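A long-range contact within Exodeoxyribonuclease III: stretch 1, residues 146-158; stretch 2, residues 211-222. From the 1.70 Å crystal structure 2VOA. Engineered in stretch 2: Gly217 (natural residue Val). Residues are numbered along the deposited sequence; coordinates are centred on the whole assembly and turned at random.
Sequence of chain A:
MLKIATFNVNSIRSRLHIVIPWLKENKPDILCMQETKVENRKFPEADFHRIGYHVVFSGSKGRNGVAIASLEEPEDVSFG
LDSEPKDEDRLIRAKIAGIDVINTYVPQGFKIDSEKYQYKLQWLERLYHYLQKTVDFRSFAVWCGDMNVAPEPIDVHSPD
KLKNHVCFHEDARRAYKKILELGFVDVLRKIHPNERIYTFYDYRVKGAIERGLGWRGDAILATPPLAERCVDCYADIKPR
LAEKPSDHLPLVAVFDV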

# COMPACT_ATOMS: atom_id res chain seq x y z
N ASP A 146 15.63 13.73 14.03
CA ASP A 146 16.44 12.75 13.38
C ASP A 146 17.67 13.52 12.96
O ASP A 146 17.62 14.32 12.01
N MET A 147 18.75 13.29 13.70
CA MET A 147 20.01 14.03 13.55
C MET A 147 20.88 13.49 12.44
O MET A 147 21.83 14.15 12.01
N ASN A 148 20.59 12.26 12.00
CA ASN A 148 21.47 11.57 11.04
C ASN A 148 22.92 11.62 11.51
O ASN A 148 23.86 11.70 10.72
N VAL A 149 23.09 11.51 12.82
CA VAL A 149 24.43 11.39 13.40
C VAL A 149 24.34 10.44 14.57
O VAL A 149 23.51 10.62 15.47
N ALA A 150 25.21 9.45 14.54
CA ALA A 150 25.39 8.51 15.64
C ALA A 150 26.69 8.97 16.33
O ALA A 150 27.81 8.73 15.80
N PRO A 151 26.57 9.69 17.46
CA PRO A 151 27.76 10.40 17.97
C PRO A 151 28.84 9.52 18.62
O PRO A 151 30.02 9.90 18.58
N GLU A 152 28.45 8.38 19.20
CA GLU A 152 29.42 7.50 19.87
C GLU A 152 29.42 6.11 19.25
O GLU A 152 28.41 5.73 18.64
N PRO A 153 30.50 5.32 19.46
CA PRO A 153 30.52 3.97 18.86
C PRO A 153 29.32 3.09 19.27
O PRO A 153 28.85 2.30 18.47
N ILE A 154 28.84 3.23 20.50
CA ILE A 154 27.63 2.48 20.94
C ILE A 154 26.36 2.76 20.10
O ILE A 154 25.42 1.96 20.09
N ASP A 155 26.34 3.89 19.38
CA ASP A 155 25.17 4.28 18.57
C ASP A 155 25.08 3.60 17.20
O ASP A 155 24.12 3.84 16.46
N VAL A 156 26.06 2.76 16.88
CA VAL A 156 26.05 2.03 15.60
C VAL A 156 26.40 0.55 15.86
O VAL A 156 27.12 0.21 16.81
N HIS A 157 25.88 -0.33 15.01
CA HIS A 157 26.13 -1.76 15.20
C HIS A 157 27.59 -2.20 14.95
O HIS A 157 28.06 -3.18 15.55
N SER A 158 28.30 -1.50 14.06
CA SER A 158 29.65 -1.90 13.62
C SER A 158 30.58 -0.70 13.46
O SER A 158 30.94 -0.32 12.34
N ARG A 211 19.10 -9.53 14.23
CA ARG A 211 20.56 -9.59 14.36
C ARG A 211 21.23 -8.31 14.86
O ARG A 211 22.47 -8.20 14.83
N GLY A 212 20.41 -7.37 15.31
CA GLY A 212 20.87 -6.14 15.96
C GLY A 212 21.62 -5.21 15.02
O GLY A 212 22.57 -4.53 15.44
N LEU A 213 21.20 -5.16 13.76
CA LEU A 213 21.86 -4.31 12.76
C LEU A 213 21.09 -3.00 12.64
O LEU A 213 20.37 -2.76 11.66
N GLY A 214 21.24 -2.17 13.67
CA GLY A 214 20.59 -0.88 13.71
C GLY A 214 21.55 0.26 14.00
O GLY A 214 22.77 0.04 14.20
N TRP A 215 20.97 1.46 14.00
CA TRP A 215 21.64 2.75 14.26
C TRP A 215 20.84 3.56 15.26
O TRP A 215 19.62 3.40 15.38
N ARG A 216 21.52 4.46 15.97
CA ARG A 216 20.81 5.37 16.88
C ARG A 216 21.21 6.80 16.50
O ARG A 216 22.14 7.40 17.09
N GLY A 217 20.52 7.33 15.48
CA GLY A 217 20.76 8.69 14.97
C GLY A 217 19.68 9.70 15.35
O GLY A 217 19.77 10.89 14.96
N ASP A 218 18.66 9.24 16.07
CA ASP A 218 17.56 10.07 16.59
C ASP A 218 17.86 10.42 18.05
O ASP A 218 18.42 9.60 18.79
N ALA A 219 17.49 11.63 18.50
CA ALA A 219 17.86 12.04 19.86
C ALA A 219 16.84 13.01 20.45
O ALA A 219 16.14 13.73 19.70
N ILE A 220 16.77 13.01 21.78
CA ILE A 220 16.08 14.05 22.53
C ILE A 220 17.14 14.71 23.42
O ILE A 220 17.67 14.08 24.33
N LEU A 221 17.44 15.98 23.13
CA LEU A 221 18.47 16.71 23.86
C LEU A 221 17.79 17.75 24.72
O LEU A 221 17.01 18.54 24.22
N ALA A 222 18.07 17.72 26.02
CA ALA A 222 17.38 18.63 26.93
C ALA A 222 18.38 19.59 27.59
O ALA A 222 19.54 19.23 27.85

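The strongest polar link between the stretches is the salt bridge of Asp155 and Arg216. Asp155 OD2 lies 2.9 Å from Arg216 NE and 3.1 Å from Arg216 NH2, with N-H...O angles of 156° and 144°, so one carboxylate oxygen takes two hydrogen bonds at the edge of the guanidinium, near its plane. Both CA-to-CB bonds run sideways to the opposing stretch; the ends meet because Asp155 adopts m at chi1 and Arg216 folds back through t, m, m. The backbones reinforce the pairing: Arg216 N donates to Asp155 O at 2.7 Å and 145°.

The remaining polar groups of this pair are also used. Asp155 OD1 accepts from Glu152 N (2.9 Å), a bond that ties the carboxylate to its own loop, and Arg216 NH1 donates to Asp218 O (3.0 Å), which anchors the guanidinium to the start of the strand. Water 2 donates to Asp155 OD1 at 2.7 Å and accepts a weak bond from Arg216 NH2 at 3.3 Å, giving the ion pair a second, solvent-mediated connection. Water 1 joins two carbonyls that cannot bond each other directly, donating to Val149 O at 3.0 Å and to Arg216 O at 2.9 Å.

Toward the strand, Met147 N donates to Gly217 O at 2.9 Å and 138°. Gly217, an engineered residue (Val in the natural sequence), has no side chain here; its CA makes a CA-H...O contact with Val149 O at 3.4 Å. An ideal CB would point toward stretch 1 and would have room, with Val149 N its nearest neighbour at 3.7 Å. Next to it, Asp146 (t) and Asp218 (m) form a non-hydrogen-bonded antiparallel pair with side chains on the same face of the sheet. Their like charges come close, Asp146 OD1 to Asp218 OD2 being 3.7 Å, but Asp146 OD1 accepts from Asn148 N at 3.2 Å, and the other carboxylate oxygen of Asp146 is bonded elsewhere in the structure.

Apolar packing flanks this polar centre. Met147 (m, m, t) sets CE 3.4 Å from Leu221 CD2 and CG 4.2 Å from Ala219 CB. The CA-to-CB bond of Leu221 points toward stretch 1, and its CD2 methyl packs against the terminal CE methyl of Met147.

Around Trp215 and His157 the contact is aromatic. Val156 (m) places CG1 3.5 Å from Trp215 CE3. His157, at p, points toward stretch 2 and has the largest area covered by the other stretch, 103 Å². Its edge faces the Trp215 five-membered ring, with centroids 5.3 Å apart and planes at 81°, an offset edge-to-face arrangement. Leu213 CD2 sits 4.0 Å from the His157 ring centroid, only 17° off its normal, a CH-pi contact over the face. The imidazole is held by His157 ND1 and Ser158 OG at 2.8 Å, while His157 N makes a weak bond to Gly214 O (3.2 Å, 125°).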

# COMPACT_ATOMS: atom_id res chain seq x y z
CB ASP A 146 15.72 12.15 12.18
CG ASP A 146 16.53 11.07 11.48
OD1 ASP A 146 17.74 10.88 11.79
OD2 ASP A 146 15.95 10.43 10.58
CB MET A 147 20.77 13.96 14.90
CG MET A 147 19.96 14.44 16.14
SD MET A 147 19.09 16.01 15.88
CE MET A 147 18.40 16.18 17.52
CB ASN A 148 21.30 12.12 9.62
CG ASN A 148 20.01 11.62 8.98
OD1 ASN A 148 19.78 10.41 8.92
ND2 ASN A 148 19.18 12.54 8.53
CB VAL A 149 24.98 12.76 13.92
CG1 VAL A 149 26.34 12.59 14.63
CG2 VAL A 149 25.11 13.77 12.77
CB ALA A 150 25.53 7.10 15.10
CB PRO A 151 27.17 11.35 19.03
CG PRO A 151 25.95 10.64 19.53
CD PRO A 151 25.37 9.94 18.30
CB GLU A 152 29.07 7.37 21.37
CG GLU A 152 29.03 8.71 22.12
CD GLU A 152 30.36 9.45 22.13
OE1 GLU A 152 30.33 10.69 22.34
OE2 GLU A 152 31.43 8.82 21.96
CB PRO A 153 31.86 3.38 19.29
CG PRO A 153 32.72 4.54 19.79
CD PRO A 153 31.72 5.62 20.24
CB ILE A 154 27.36 2.69 22.45
CG1 ILE A 154 26.37 1.65 23.01
CG2 ILE A 154 26.92 4.14 22.71
CD1 ILE A 154 26.77 0.24 22.82
CB ASP A 155 25.14 5.80 18.39
CG ASP A 155 24.98 6.54 19.70
OD1 ASP A 155 25.91 7.28 20.07
OD2 ASP A 155 23.94 6.34 20.38
CB VAL A 156 27.04 2.64 14.52
CG1 VAL A 156 26.72 4.10 14.23
CG2 VAL A 156 28.50 2.47 14.91
CB HIS A 157 25.16 -2.61 14.37
CG HIS A 157 25.21 -2.33 12.90
ND1 HIS A 157 26.24 -2.75 12.09
CD2 HIS A 157 24.34 -1.68 12.09
CE1 HIS A 157 26.01 -2.36 10.85
NE2 HIS A 157 24.86 -1.71 10.82
CB SER A 158 29.58 -2.66 12.28
OG SER A 158 28.76 -3.82 12.39
CB ARG A 211 21.23 -10.11 13.10
CG ARG A 211 20.76 -9.53 11.82
CD ARG A 211 20.70 -10.65 10.80
NE ARG A 211 20.74 -10.12 9.44
CZ ARG A 211 21.85 -9.94 8.73
NH1 ARG A 211 23.04 -10.23 9.23
NH2 ARG A 211 21.76 -9.44 7.50
CB LEU A 213 21.98 -5.03 11.41
CG LEU A 213 22.79 -6.34 11.39
CD1 LEU A 213 22.69 -6.94 10.01
CD2 LEU A 213 24.23 -6.06 11.78
CB TRP A 215 21.69 3.60 12.98
CG TRP A 215 22.39 3.01 11.84
CD1 TRP A 215 21.99 1.92 11.10
CD2 TRP A 215 23.60 3.48 11.24
NE1 TRP A 215 22.89 1.68 10.11
CE2 TRP A 215 23.89 2.61 10.17
CE3 TRP A 215 24.47 4.54 11.52
CZ2 TRP A 215 25.03 2.77 9.35
CZ3 TRP A 215 25.64 4.69 10.70
CH2 TRP A 215 25.88 3.81 9.64
CB ARG A 216 21.11 5.03 18.36
CG ARG A 216 20.02 5.56 19.35
CD ARG A 216 20.04 7.09 19.48
NE ARG A 216 21.26 7.50 20.17
CZ ARG A 216 21.38 8.57 20.95
NH1 ARG A 216 20.35 9.42 21.14
NH2 ARG A 216 22.54 8.80 21.55
CB ASP A 218 16.22 9.33 16.50
CG ASP A 218 15.89 8.89 15.09
OD1 ASP A 218 16.19 7.72 14.73
OD2 ASP A 218 15.35 9.74 14.36
CB ALA A 219 19.29 12.64 19.91
CB ILE A 220 14.94 13.47 23.40
CG1 ILE A 220 13.85 12.87 22.50
CG2 ILE A 220 14.38 14.57 24.33
CD1 ILE A 220 12.83 12.00 23.26
CB LEU A 221 19.44 17.39 22.88
CG LEU A 221 20.32 16.56 21.93
CD1 LEU A 221 20.80 15.28 22.56
CD2 LEU A 221 19.62 16.25 20.68
CB ALA A 222 16.63 17.82 28.00
O HOH W 1 22.01 10.13 18.01
O HOH W 2 25.50 7.97 22.66